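Local coordinates for HcgC (Methanococcus maripaludis S2, PDB 5O4N), which probably methylates a pyridinol precursor with S-adenosyl-L-methionine as methyl donor during biosynthesis of the iron-guanylylpyridinol (FeGP) cofactor, at residues 57-62 and 80-85; 65-70 and 85-90; 132-137 and 173-178. All blocks are in the same frame, centred on the assembly; numbering follows the deposited sequence.

Interactions 1 and 2 adjoin, their centres 8 Å apart; they share Gly85, and the CB of Ala58 lies 3.5 Å from CG1 of Ile70. Together they set helix 54-60 and its following loop against strands 65-72 and 86-90, the outer pair at one end of a seven-stranded Rossmann-like sheet. Interaction 3 lies about 20 and 22 Å from them, centre to centre, where strand 130-134 of the same sheet gives way to a loop. It hydrogen-bonds S-adenosyl-L-homocysteine and lies against the pyridinol. The other two lie farther from the ligand: the side chain of Ile70 is about 8 Å and that of Phe82 about 12 Å from S-adenosyl-L-homocysteine.

Interaction 1: 57-62 and 80-85; sequences IAYSLL and ILFNDG
Helix 54-60 and the residues after it meet the loop that leads into strand 86-90, at the surface of a Rossmann-like domain, and the meeting is led by the rings of Tyr59 and Phe82. CD2 of Phe82 sits over one face of the tyrosine ring, displaced toward its rim, with CG of Tyr59 at 3.9 Å. The ring centroids are 5.1 Å apart and the planes are inclined at 31°, too far from parallel for an offset stack and too far from perpendicular for a T-shaped pair. The tyrosine ring is carried out to the loop because its CG stands anti to the backbone N (chi1 168°). One residue further along the loop, CB of Asn83 approaches CD1 of the same ring at 3.9 Å, while the amide plane is turned well away from that of the ring.

Leu62 brings its two methyl groups to different parts of the loop. CD1 comes to 3.8 Å from OD1 of Asn83, and CD2 to 3.5 Å from the carbonyl O of Gly85. That Asn83 oxygen is already engaged: the backbone N of Gly85 donates to OD1 at 2.9 Å, closing an Asx turn, although the donor stands 55° out of the amide plane. The bond ties the asparagine side chain back to its own loop, and the contacts made to the helix side are van der Waals in kind, spread over a modest 218 Å².

Phe82 also meets Tyr56 of helix 54-60 edge-to-face, and the hydroxyl of Ser55 bonds to the carbonyl O of Ile80. Beneath this surface contact Ala58 rests on Val68 and Ile70 of strand 65-72, while Ala58, Tyr59 and Leu81 pack against Ile86 of the outer strand, and Ile57 and Leu61 face helix 18-37.

Interaction 2: 65-70 and 85-90; sequences CEEVII and GIKFMD
The Phe88 ring is met obliquely by Ile70, whose CG2 lies 3.9 Å from CD2 of the phenylalanine, neither squarely over the face nor at the edge. With CG anti to the backbone N (chi1 -178°), the ring is set with CD2 beside that methyl group. Strands 67-70 and 86-90 run parallel in direction but crossed, with 36° between their axes and a closest approach of 4.5 Å. Three bonds pair them: Lys87 N to Val68 O at 2.9 Å, in the carbonyl plane; Ile70 N to Lys87 O at 2.7 Å; and Met89 N to Ile70 O at 2.9 Å. The last two meet their carbonyls almost end-on.

On the face bearing Phe88, CG1 of Ile70 touches CG2 of Ile86 at 3.7 Å, beneath helix 54-60. On the other, the aliphatic part of Lys87 runs alongside Ile69 and points the same way, while CG2 of Ile69 reaches CB of Met89 at 3.8 Å.

Near Gly85 a water accepts from Val68 N and donates to Gly85 O, linking two backbone groups that do not bond directly. Glu67 OE1 and Lys87 NZ stay 5.1 Å apart, without a salt bridge; OE2 of Glu67 bonds to Gln44. Cohesion therefore rests on backbone bonds and hydrocarbon contact, with the opposite charges probably adding only a weak long-range attraction.

Interaction 3: 132-137 and 173-178; sequences IVEDPK and KTSGTM. With SAH (S-adenosyl-L-homocysteine), chain E; 9KH (6-carboxy methyl-4-hydroxy-2-pyridinol), chain F.
Ser175 and the bend formed by Asp135 and Pro136 join two loops at the carboxyl end of the parallel strands, the usual ligand-binding edge of a Rossmann-like fold. The hydroxyl of Ser175 donates to Asp135 O at 2.6 Å, in the carbonyl plane and on a lone pair; chi1 of 57° tucks OG between the serine's own N and carbonyl carbon. Its backbone N donates to Pro136 O at 3.0 Å, from 48° above the carbonyl plane. Thus one residue grips two successive carbonyls.

Both ligands lie against this junction. Glu134 is extended, and its OE1 accepts a hydrogen bond from the amino N of S-adenosyl-L-homocysteine at 2.8 Å, while its OE2 forms a salt bridge with Lys29. At the start of helix 177-193, Thr177 holds the ligand's carboxylate twice: its N reaches O at 3.0 Å, and its hydroxyl bonds to OXT. Amine and carboxylate are therefore gripped from opposite segments. The helix start would probably also favour the negative carboxylate. Lys29, itself part of the S-adenosyl-L-homocysteine site, also bonds to Ser175 O and Thr177 OG1. Against the pyridinol lie CB of Pro136, 3.5 Å from its O1, and Thr174, while CB of Met178 approaches its carboxylate atom O14.

In the second shell, Thr174 OG1 accepts from Gly176 N in an ST turn and bonds to Thr179, itself a pyridinol partner. Further out, Lys173 forms a salt bridge with Asp141 and bonds to carbonyls of a second subunit, including its Leu195 O. In the 132-137 bend, Asp135 OD1 closes an Asx turn with Lys137 N and also forms a salt bridge with Lys137 NZ at 2.9 Å, a charge shared with Asp148; the two nitrogens arrive from opposite faces of the Asp135 carboxylate plane.

Interaction 1: 57-62 and 80-85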
loop_
_atom_site.group_PDB
_atom_site.type_symbol
_atom_site.label_atom_id
_atom_site.label_comp_id
_atom_site.label_asym_id
_atom_site.label_seq_id
_atom_site.Cartn_x
_atom_site.Cartn_y
_atom_site.Cartn_z
ATOM N N ILE A 57 -31.910 9.602 4.264
ATOM C CA ILE A 57 -31.920 11.052 4.089
ATOM C C ILE A 57 -33.365 11.538 4.053
ATOM O O ILE A 57 -33.687 12.486 4.762
ATOM C CB ILE A 57 -31.107 11.508 2.850
ATOM C CG1 ILE A 57 -29.585 11.348 3.130
ATOM C CG2 ILE A 57 -31.458 12.971 2.445
ATOM C CD1 ILE A 57 -28.732 11.302 1.930
ATOM N N ALA A 58 -34.226 10.913 3.239
ATOM C CA ALA A 58 -35.648 11.312 3.151
ATOM C C ALA A 58 -36.328 11.241 4.540
ATOM O O ALA A 58 -37.075 12.145 4.905
ATOM C CB ALA A 58 -36.390 10.439 2.152
ATOM N N TYR A 59 -36.049 10.180 5.307
ATOM C CA TYR A 59 -36.595 9.992 6.650
ATOM C C TYR A 59 -36.133 11.128 7.585
ATOM O O TYR A 59 -36.922 11.587 8.396
ATOM C CB TYR A 59 -36.184 8.617 7.242
ATOM C CG TYR A 59 -36.473 8.503 8.723
ATOM C CD1 TYR A 59 -37.767 8.308 9.191
ATOM C CD2 TYR A 59 -35.451 8.616 9.661
ATOM C CE1 TYR A 59 -38.041 8.237 10.551
ATOM C CE2 TYR A 59 -35.710 8.532 11.024
ATOM C CZ TYR A 59 -37.006 8.344 11.468
ATOM O OH TYR A 59 -37.272 8.271 12.822
ATOM N N SER A 60 -34.860 11.570 7.472
ATOM C CA SER A 60 -34.301 12.636 8.312
ATOM C C SER A 60 -34.925 14.018 8.004
ATOM O O SER A 60 -34.856 14.913 8.845
ATOM C CB SER A 60 -32.772 12.674 8.214
ATOM O OG SER A 60 -32.284 13.244 7.014
ATOM N N LEU A 61 -35.524 14.188 6.811
ATOM C CA LEU A 61 -36.169 15.442 6.427
ATOM C C LEU A 61 -37.634 15.553 6.925
ATOM O O LEU A 61 -38.173 16.645 6.831
ATOM C CB LEU A 61 -36.166 15.573 4.891
ATOM C CG LEU A 61 -34.799 15.720 4.232
ATOM C CD1 LEU A 61 -34.888 15.436 2.801
ATOM C CD2 LEU A 61 -34.216 17.092 4.446
ATOM N N LEU A 62 -38.270 14.467 7.446
ATOM C CA LEU A 62 -39.688 14.491 7.915
ATOM C C LEU A 62 -39.983 15.455 9.043
ATOM O O LEU A 62 -41.091 15.994 9.110
ATOM C CB LEU A 62 -40.197 13.104 8.311
ATOM C CG LEU A 62 -40.240 12.044 7.216
ATOM C CD1 LEU A 62 -40.310 10.623 7.838
ATOM C CD2 LEU A 62 -41.411 12.279 6.280
ATOM N N ILE A 80 -37.083 -0.228 -0.218
ATOM C CA ILE A 80 -35.947 0.222 0.581
ATOM C C ILE A 80 -36.375 1.390 1.503
ATOM O O ILE A 80 -35.597 1.748 2.376
ATOM C CB ILE A 80 -34.694 0.512 -0.309
ATOM C CG1 ILE A 80 -33.394 0.242 0.484
ATOM C CG2 ILE A 80 -34.711 1.916 -0.962
ATOM C CD1 ILE A 80 -32.029 0.491 -0.310
ATOM N N LEU A 81 -37.602 1.964 1.337
ATOM C CA LEU A 81 -38.075 3.072 2.178
ATOM C C LEU A 81 -38.177 2.730 3.649
ATOM O O LEU A 81 -38.772 1.738 4.036
ATOM C CB LEU A 81 -39.397 3.696 1.705
ATOM C CG LEU A 81 -39.234 4.878 0.770
ATOM C CD1 LEU A 81 -38.392 4.516 -0.438
ATOM C CD2 LEU A 81 -40.580 5.409 0.358
ATOM N N PHE A 82 -37.592 3.617 4.445
ATOM C CA PHE A 82 -37.485 3.586 5.901
ATOM C C PHE A 82 -38.786 3.706 6.695
ATOM O O PHE A 82 -38.945 3.034 7.711
ATOM C CB PHE A 82 -36.564 4.777 6.322
ATOM C CG PHE A 82 -35.531 4.462 7.363
ATOM C CD1 PHE A 82 -34.298 3.942 7.000
ATOM C CD2 PHE A 82 -35.784 4.698 8.706
ATOM C CE1 PHE A 82 -33.344 3.639 7.967
ATOM C CE2 PHE A 82 -34.830 4.405 9.673
ATOM C CZ PHE A 82 -33.616 3.870 9.302
ATOM N N ASN A 83 -39.701 4.576 6.247
ATOM C CA ASN A 83 -40.963 4.852 6.934
ATOM C C ASN A 83 -42.153 5.125 5.994
ATOM O O ASN A 83 -41.966 5.527 4.843
ATOM C CB ASN A 83 -40.674 6.118 7.772
ATOM C CG ASN A 83 -41.723 6.552 8.718
ATOM O OD1 ASN A 83 -42.391 7.562 8.481
ATOM N ND2 ASN A 83 -41.868 5.816 9.805
ATOM N N ASP A 84 -43.383 4.915 6.519
ATOM C CA ASP A 84 -44.654 5.126 5.802
ATOM C C ASP A 84 -44.920 6.609 5.516
ATOM O O ASP A 84 -45.708 6.915 4.617
ATOM C CB ASP A 84 -45.851 4.567 6.604
ATOM C CG ASP A 84 -45.860 3.058 6.795
ATOM O OD1 ASP A 84 -45.052 2.364 6.121
ATOM O OD2 ASP A 84 -46.682 2.570 7.612
ATOM N N GLY A 85 -44.286 7.502 6.287
ATOM C CA GLY A 85 -44.428 8.939 6.138
ATOM C C GLY A 85 -43.749 9.494 4.900
ATOM O O GLY A 85 -44.026 10.639 4.528
#

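Interaction 2: 65-70 and 85-90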
loop_
_atom_site.group_PDB
_atom_site.type_symbol
_atom_site.label_atom_id
_atom_site.label_comp_id
_atom_site.label_asym_id
_atom_site.label_seq_id
_atom_site.Cartn_x
_atom_site.Cartn_y
_atom_site.Cartn_z
ATOM N N CYS A 65 -39.952 18.936 7.246
ATOM C CA CYS A 65 -40.691 19.031 5.980
ATOM C C CYS A 65 -42.089 18.478 6.148
ATOM O O CYS A 65 -42.252 17.375 6.675
ATOM C CB CYS A 65 -39.942 18.345 4.842
ATOM S SG CYS A 65 -38.254 18.975 4.593
ATOM N N GLU A 66 -43.106 19.247 5.698
ATOM C CA GLU A 66 -44.510 18.833 5.799
ATOM C C GLU A 66 -44.739 17.591 4.937
ATOM O O GLU A 66 -45.505 16.712 5.324
ATOM C CB GLU A 66 -45.474 19.957 5.341
ATOM C CG GLU A 66 -45.503 21.179 6.246
ATOM C CD GLU A 66 -46.348 22.330 5.723
ATOM O OE1 GLU A 66 -47.199 22.098 4.831
ATOM O OE2 GLU A 66 -46.164 23.468 6.213
ATOM N N GLU A 67 -44.078 17.526 3.769
ATOM C CA GLU A 67 -44.191 16.398 2.850
ATOM C C GLU A 67 -42.804 16.050 2.261
ATOM O O GLU A 67 -42.094 16.936 1.805
ATOM C CB GLU A 67 -45.181 16.745 1.732
ATOM C CG GLU A 67 -45.497 15.603 0.780
ATOM C CD GLU A 67 -46.456 15.952 -0.345
ATOM O OE1 GLU A 67 -47.093 15.020 -0.889
ATOM O OE2 GLU A 67 -46.551 17.149 -0.704
ATOM N N VAL A 68 -42.437 14.762 2.278
ATOM C CA VAL A 68 -41.175 14.268 1.742
ATOM C C VAL A 68 -41.538 13.203 0.710
ATOM O O VAL A 68 -42.242 12.245 1.035
ATOM C CB VAL A 68 -40.195 13.693 2.796
ATOM C CG1 VAL A 68 -38.876 13.305 2.128
ATOM C CG2 VAL A 68 -39.952 14.698 3.918
ATOM N N ILE A 69 -41.064 13.374 -0.526
ATOM C CA ILE A 69 -41.328 12.449 -1.619
ATOM C C ILE A 69 -40.009 11.940 -2.152
ATOM O O ILE A 69 -39.141 12.754 -2.462
ATOM C CB ILE A 69 -42.073 13.159 -2.788
ATOM C CG1 ILE A 69 -43.386 13.826 -2.337
ATOM C CG2 ILE A 69 -42.335 12.184 -3.958
ATOM C CD1 ILE A 69 -43.837 14.975 -3.255
ATOM N N ILE A 70 -39.870 10.601 -2.286
ATOM C CA ILE A 70 -38.684 9.970 -2.839
ATOM C C ILE A 70 -39.058 9.636 -4.280
ATOM O O ILE A 70 -40.117 9.053 -4.532
ATOM C CB ILE A 70 -38.194 8.691 -2.104
ATOM C CG1 ILE A 70 -37.281 9.072 -0.916
ATOM C CG2 ILE A 70 -37.432 7.725 -3.092
ATOM C CD1 ILE A 70 -36.443 7.926 -0.349
ATOM N N GLY A 85 -44.286 7.502 6.287
ATOM C CA GLY A 85 -44.428 8.939 6.138
ATOM C C GLY A 85 -43.749 9.494 4.900
ATOM O O GLY A 85 -44.026 10.639 4.528
ATOM N N ILE A 86 -42.855 8.692 4.252
ATOM C CA ILE A 86 -42.139 9.093 3.042
ATOM C C ILE A 86 -42.981 8.660 1.839
ATOM O O ILE A 86 -43.294 7.478 1.692
ATOM C CB ILE A 86 -40.721 8.463 2.948
ATOM C CG1 ILE A 86 -39.870 8.799 4.177
ATOM C CG2 ILE A 86 -39.999 8.901 1.653
ATOM C CD1 ILE A 86 -38.677 7.865 4.348
ATOM N N LYS A 87 -43.323 9.600 0.978
ATOM C CA LYS A 87 -44.110 9.286 -0.212
ATOM C C LYS A 87 -43.134 8.776 -1.297
ATOM O O LYS A 87 -42.022 9.270 -1.403
ATOM C CB LYS A 87 -44.905 10.525 -0.680
ATOM C CG LYS A 87 -45.579 10.359 -2.042
ATOM C CD LYS A 87 -46.595 11.471 -2.344
ATOM C CE LYS A 87 -47.391 11.204 -3.599
ATOM N NZ LYS A 87 -48.791 10.821 -3.287
ATOM N N PHE A 88 -43.541 7.787 -2.080
ATOM C CA PHE A 88 -42.713 7.236 -3.141
ATOM C C PHE A 88 -43.394 7.527 -4.462
ATOM O O PHE A 88 -44.604 7.373 -4.601
ATOM C CB PHE A 88 -42.458 5.723 -2.992
ATOM C CG PHE A 88 -41.552 5.180 -4.071
ATOM C CD1 PHE A 88 -42.070 4.759 -5.291
ATOM C CD2 PHE A 88 -40.172 5.126 -3.885
ATOM C CE1 PHE A 88 -41.234 4.274 -6.293
ATOM C CE2 PHE A 88 -39.337 4.637 -4.890
ATOM C CZ PHE A 88 -39.870 4.225 -6.092
ATOM N N MET A 89 -42.609 7.945 -5.425
ATOM C CA MET A 89 -43.102 8.275 -6.746
ATOM C C MET A 89 -42.137 7.743 -7.780
ATOM O O MET A 89 -40.934 7.982 -7.683
ATOM C CB MET A 89 -43.201 9.809 -6.858
ATOM C CG MET A 89 -44.440 10.282 -7.505
ATOM S SD MET A 89 -44.473 12.079 -7.622
ATOM C CE MET A 89 -46.134 12.287 -8.317
ATOM N N ASP A 90 -42.658 7.028 -8.768
ATOM C CA ASP A 90 -41.856 6.475 -9.857
ATOM C C ASP A 90 -41.486 7.671 -10.756
ATOM O O ASP A 90 -42.234 8.653 -10.782
ATOM C CB ASP A 90 -42.700 5.457 -10.644
ATOM C CG ASP A 90 -41.962 4.766 -11.759
ATOM O OD1 ASP A 90 -40.725 4.590 -11.634
ATOM O OD2 ASP A 90 -42.629 4.332 -12.725
HETATM O O HOH W 1 -44.259 13.286 3.758
#

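Interaction 3: 132-137 and 173-178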
loop_
_atom_site.group_PDB
_atom_site.type_symbol
_atom_site.label_atom_id
_atom_site.label_comp_id
_atom_site.label_asym_id
_atom_site.label_seq_id
_atom_site.Cartn_x
_atom_site.Cartn_y
_atom_site.Cartn_z
ATOM N N ILE A 132 -29.899 20.763 -3.458
ATOM C CA ILE A 132 -28.716 20.038 -3.016
ATOM C C ILE A 132 -28.484 18.953 -4.050
ATOM O O ILE A 132 -29.384 18.175 -4.340
ATOM C CB ILE A 132 -28.791 19.433 -1.587
ATOM C CG1 ILE A 132 -29.025 20.519 -0.547
ATOM C CG2 ILE A 132 -27.477 18.660 -1.254
ATOM C CD1 ILE A 132 -29.439 19.997 0.808
ATOM N N VAL A 133 -27.291 18.896 -4.594
ATOM C CA VAL A 133 -26.917 17.895 -5.585
ATOM C C VAL A 133 -25.746 17.134 -4.996
ATOM O O VAL A 133 -24.800 17.746 -4.535
ATOM C CB VAL A 133 -26.552 18.523 -6.958
ATOM C CG1 VAL A 133 -26.095 17.448 -7.952
ATOM C CG2 VAL A 133 -27.744 19.282 -7.526
ATOM N N GLU A 134 -25.804 15.814 -5.006
ATOM C CA GLU A 134 -24.708 15.005 -4.479
ATOM C C GLU A 134 -23.663 14.847 -5.566
ATOM O O GLU A 134 -23.983 14.452 -6.681
ATOM C CB GLU A 134 -25.185 13.640 -3.992
ATOM C CG GLU A 134 -24.055 12.791 -3.411
ATOM C CD GLU A 134 -24.467 11.568 -2.618
ATOM O OE1 GLU A 134 -25.601 11.072 -2.818
ATOM O OE2 GLU A 134 -23.622 11.068 -1.837
ATOM N N ASP A 135 -22.411 15.159 -5.249
ATOM C CA ASP A 135 -21.299 15.045 -6.191
ATOM C C ASP A 135 -20.846 13.595 -6.064
ATOM O O ASP A 135 -20.412 13.227 -4.990
ATOM C CB ASP A 135 -20.189 16.003 -5.783
ATOM C CG ASP A 135 -18.941 16.026 -6.638
ATOM O OD1 ASP A 135 -18.926 15.357 -7.692
ATOM O OD2 ASP A 135 -17.986 16.733 -6.259
ATOM N N PRO A 136 -20.953 12.755 -7.116
ATOM C CA PRO A 136 -20.518 11.356 -6.994
ATOM C C PRO A 136 -18.995 11.197 -7.018
ATOM O O PRO A 136 -18.488 10.136 -6.674
ATOM C CB PRO A 136 -21.158 10.701 -8.223
ATOM C CG PRO A 136 -21.160 11.787 -9.246
ATOM C CD PRO A 136 -21.448 13.046 -8.483
ATOM N N LYS A 137 -18.264 12.232 -7.424
ATOM C CA LYS A 137 -16.812 12.159 -7.497
ATOM C C LYS A 137 -16.165 12.052 -6.132
ATOM O O LYS A 137 -16.594 12.714 -5.187
ATOM C CB LYS A 137 -16.230 13.385 -8.212
ATOM C CG LYS A 137 -16.689 13.541 -9.669
ATOM C CD LYS A 137 -15.871 14.578 -10.446
ATOM C CE LYS A 137 -15.837 15.976 -9.844
ATOM N NZ LYS A 137 -17.195 16.586 -9.685
ATOM N N LYS A 173 -12.584 6.279 -5.087
ATOM C CA LYS A 173 -12.962 6.740 -6.427
ATOM C C LYS A 173 -14.246 7.515 -6.490
ATOM O O LYS A 173 -14.398 8.313 -7.386
ATOM C CB LYS A 173 -13.024 5.547 -7.378
ATOM C CG LYS A 173 -11.664 4.973 -7.681
ATOM C CD LYS A 173 -10.946 5.860 -8.734
ATOM C CE LYS A 173 -9.747 5.222 -9.342
ATOM N NZ LYS A 173 -10.136 4.319 -10.440
ATOM N N THR A 174 -15.183 7.288 -5.546
ATOM C CA THR A 174 -16.456 7.972 -5.517
ATOM C C THR A 174 -16.850 8.243 -4.080
ATOM O O THR A 174 -16.236 7.751 -3.139
ATOM C CB THR A 174 -17.599 7.168 -6.244
ATOM O OG1 THR A 174 -18.252 6.270 -5.330
ATOM C CG2 THR A 174 -17.151 6.441 -7.527
ATOM N N SER A 175 -17.904 9.024 -3.929
ATOM C CA SER A 175 -18.504 9.388 -2.658
ATOM C C SER A 175 -19.679 8.457 -2.372
ATOM O O SER A 175 -20.347 8.614 -1.349
ATOM C CB SER A 175 -19.016 10.812 -2.732
ATOM O OG SER A 175 -19.934 10.907 -3.817
ATOM N N GLY A 176 -19.951 7.516 -3.267
ATOM C CA GLY A 176 -21.043 6.576 -3.110
ATOM C C GLY A 176 -20.920 5.766 -1.835
ATOM O O GLY A 176 -19.826 5.348 -1.465
ATOM N N THR A 177 -22.038 5.564 -1.162
ATOM C CA THR A 177 -22.149 4.807 0.076
ATOM C C THR A 177 -21.509 3.415 -0.093
ATOM O O THR A 177 -20.686 3.021 0.726
ATOM C CB THR A 177 -23.611 4.652 0.458
ATOM O OG1 THR A 177 -24.173 5.950 0.569
ATOM C CG2 THR A 177 -23.803 3.944 1.798
ATOM N N MET A 178 -21.881 2.705 -1.152
ATOM C CA MET A 178 -21.336 1.379 -1.442
ATOM C C MET A 178 -19.823 1.422 -1.631
ATOM O O MET A 178 -19.120 0.564 -1.075
ATOM C CB MET A 178 -22.018 0.788 -2.703
ATOM C CG MET A 178 -21.571 -0.630 -3.079
ATOM S SD MET A 178 -21.759 -1.861 -1.750
ATOM C CE MET A 178 -23.527 -1.780 -1.444
HETATM N N SAH E . -25.678 8.619 -4.199
HETATM C CA SAH E . -26.084 7.224 -3.841
HETATM C CB SAH E . -25.828 6.245 -4.992
HETATM C CG SAH E . -26.552 6.677 -6.262
HETATM S SD SAH E . -27.232 5.297 -7.120
HETATM C C SAH E . -25.332 6.742 -2.632
HETATM O O SAH E . -24.243 7.257 -2.327
HETATM O OXT SAH E . -25.817 5.834 -1.956
HETATM C "C5'" SAH E . -28.502 5.968 -8.142
HETATM C "C4'" SAH E . -29.887 5.854 -7.476
HETATM O "O4'" SAH E . -30.782 6.784 -8.137
HETATM C "C3'" SAH E . -30.520 4.474 -7.710
HETATM O "O3'" SAH E . -31.521 4.252 -6.696
HETATM C "C2'" SAH E . -31.186 4.630 -9.081
HETATM O "O2'" SAH E . -32.217 3.674 -9.342
HETATM C "C1'" SAH E . -31.707 6.078 -8.989
HETATM N N9 SAH E . -31.782 6.791 -10.279
HETATM C C8 SAH E . -30.931 6.702 -11.334
HETATM N N7 SAH E . -31.323 7.535 -12.327
HETATM C C5 SAH E . -32.430 8.172 -11.907
HETATM C C6 SAH E . -33.362 9.192 -12.446
HETATM N N6 SAH E . -33.183 9.700 -13.688
HETATM N N1 SAH E . -34.404 9.590 -11.663
HETATM C C2 SAH E . -34.611 9.106 -10.422
HETATM N N3 SAH E . -33.802 8.174 -9.875
HETATM C C4 SAH E . -32.731 7.681 -10.551
HETATM C C2 9KH F . -23.054 6.628 -8.588
HETATM C C3 9KH F . -22.146 6.077 -7.674
HETATM C C4 9KH F . -21.893 4.703 -7.769
HETATM C C6 9KH F . -23.385 4.486 -9.589
HETATM O O1 9KH F . -23.352 7.955 -8.562
HETATM N N5 9KH F . -22.520 3.949 -8.703
HETATM C C7 9KH F . -23.681 5.837 -9.543
HETATM O O8 9KH F . -23.987 3.685 -10.507
HETATM C C9 9KH F . -21.476 6.965 -6.633
HETATM C C10 9KH F . -20.960 3.977 -6.850
HETATM C C12 9KH F . -21.742 3.593 -5.597
HETATM O O13 9KH F . -22.998 3.411 -5.633
HETATM O O14 9KH F . -21.050 3.481 -4.573
#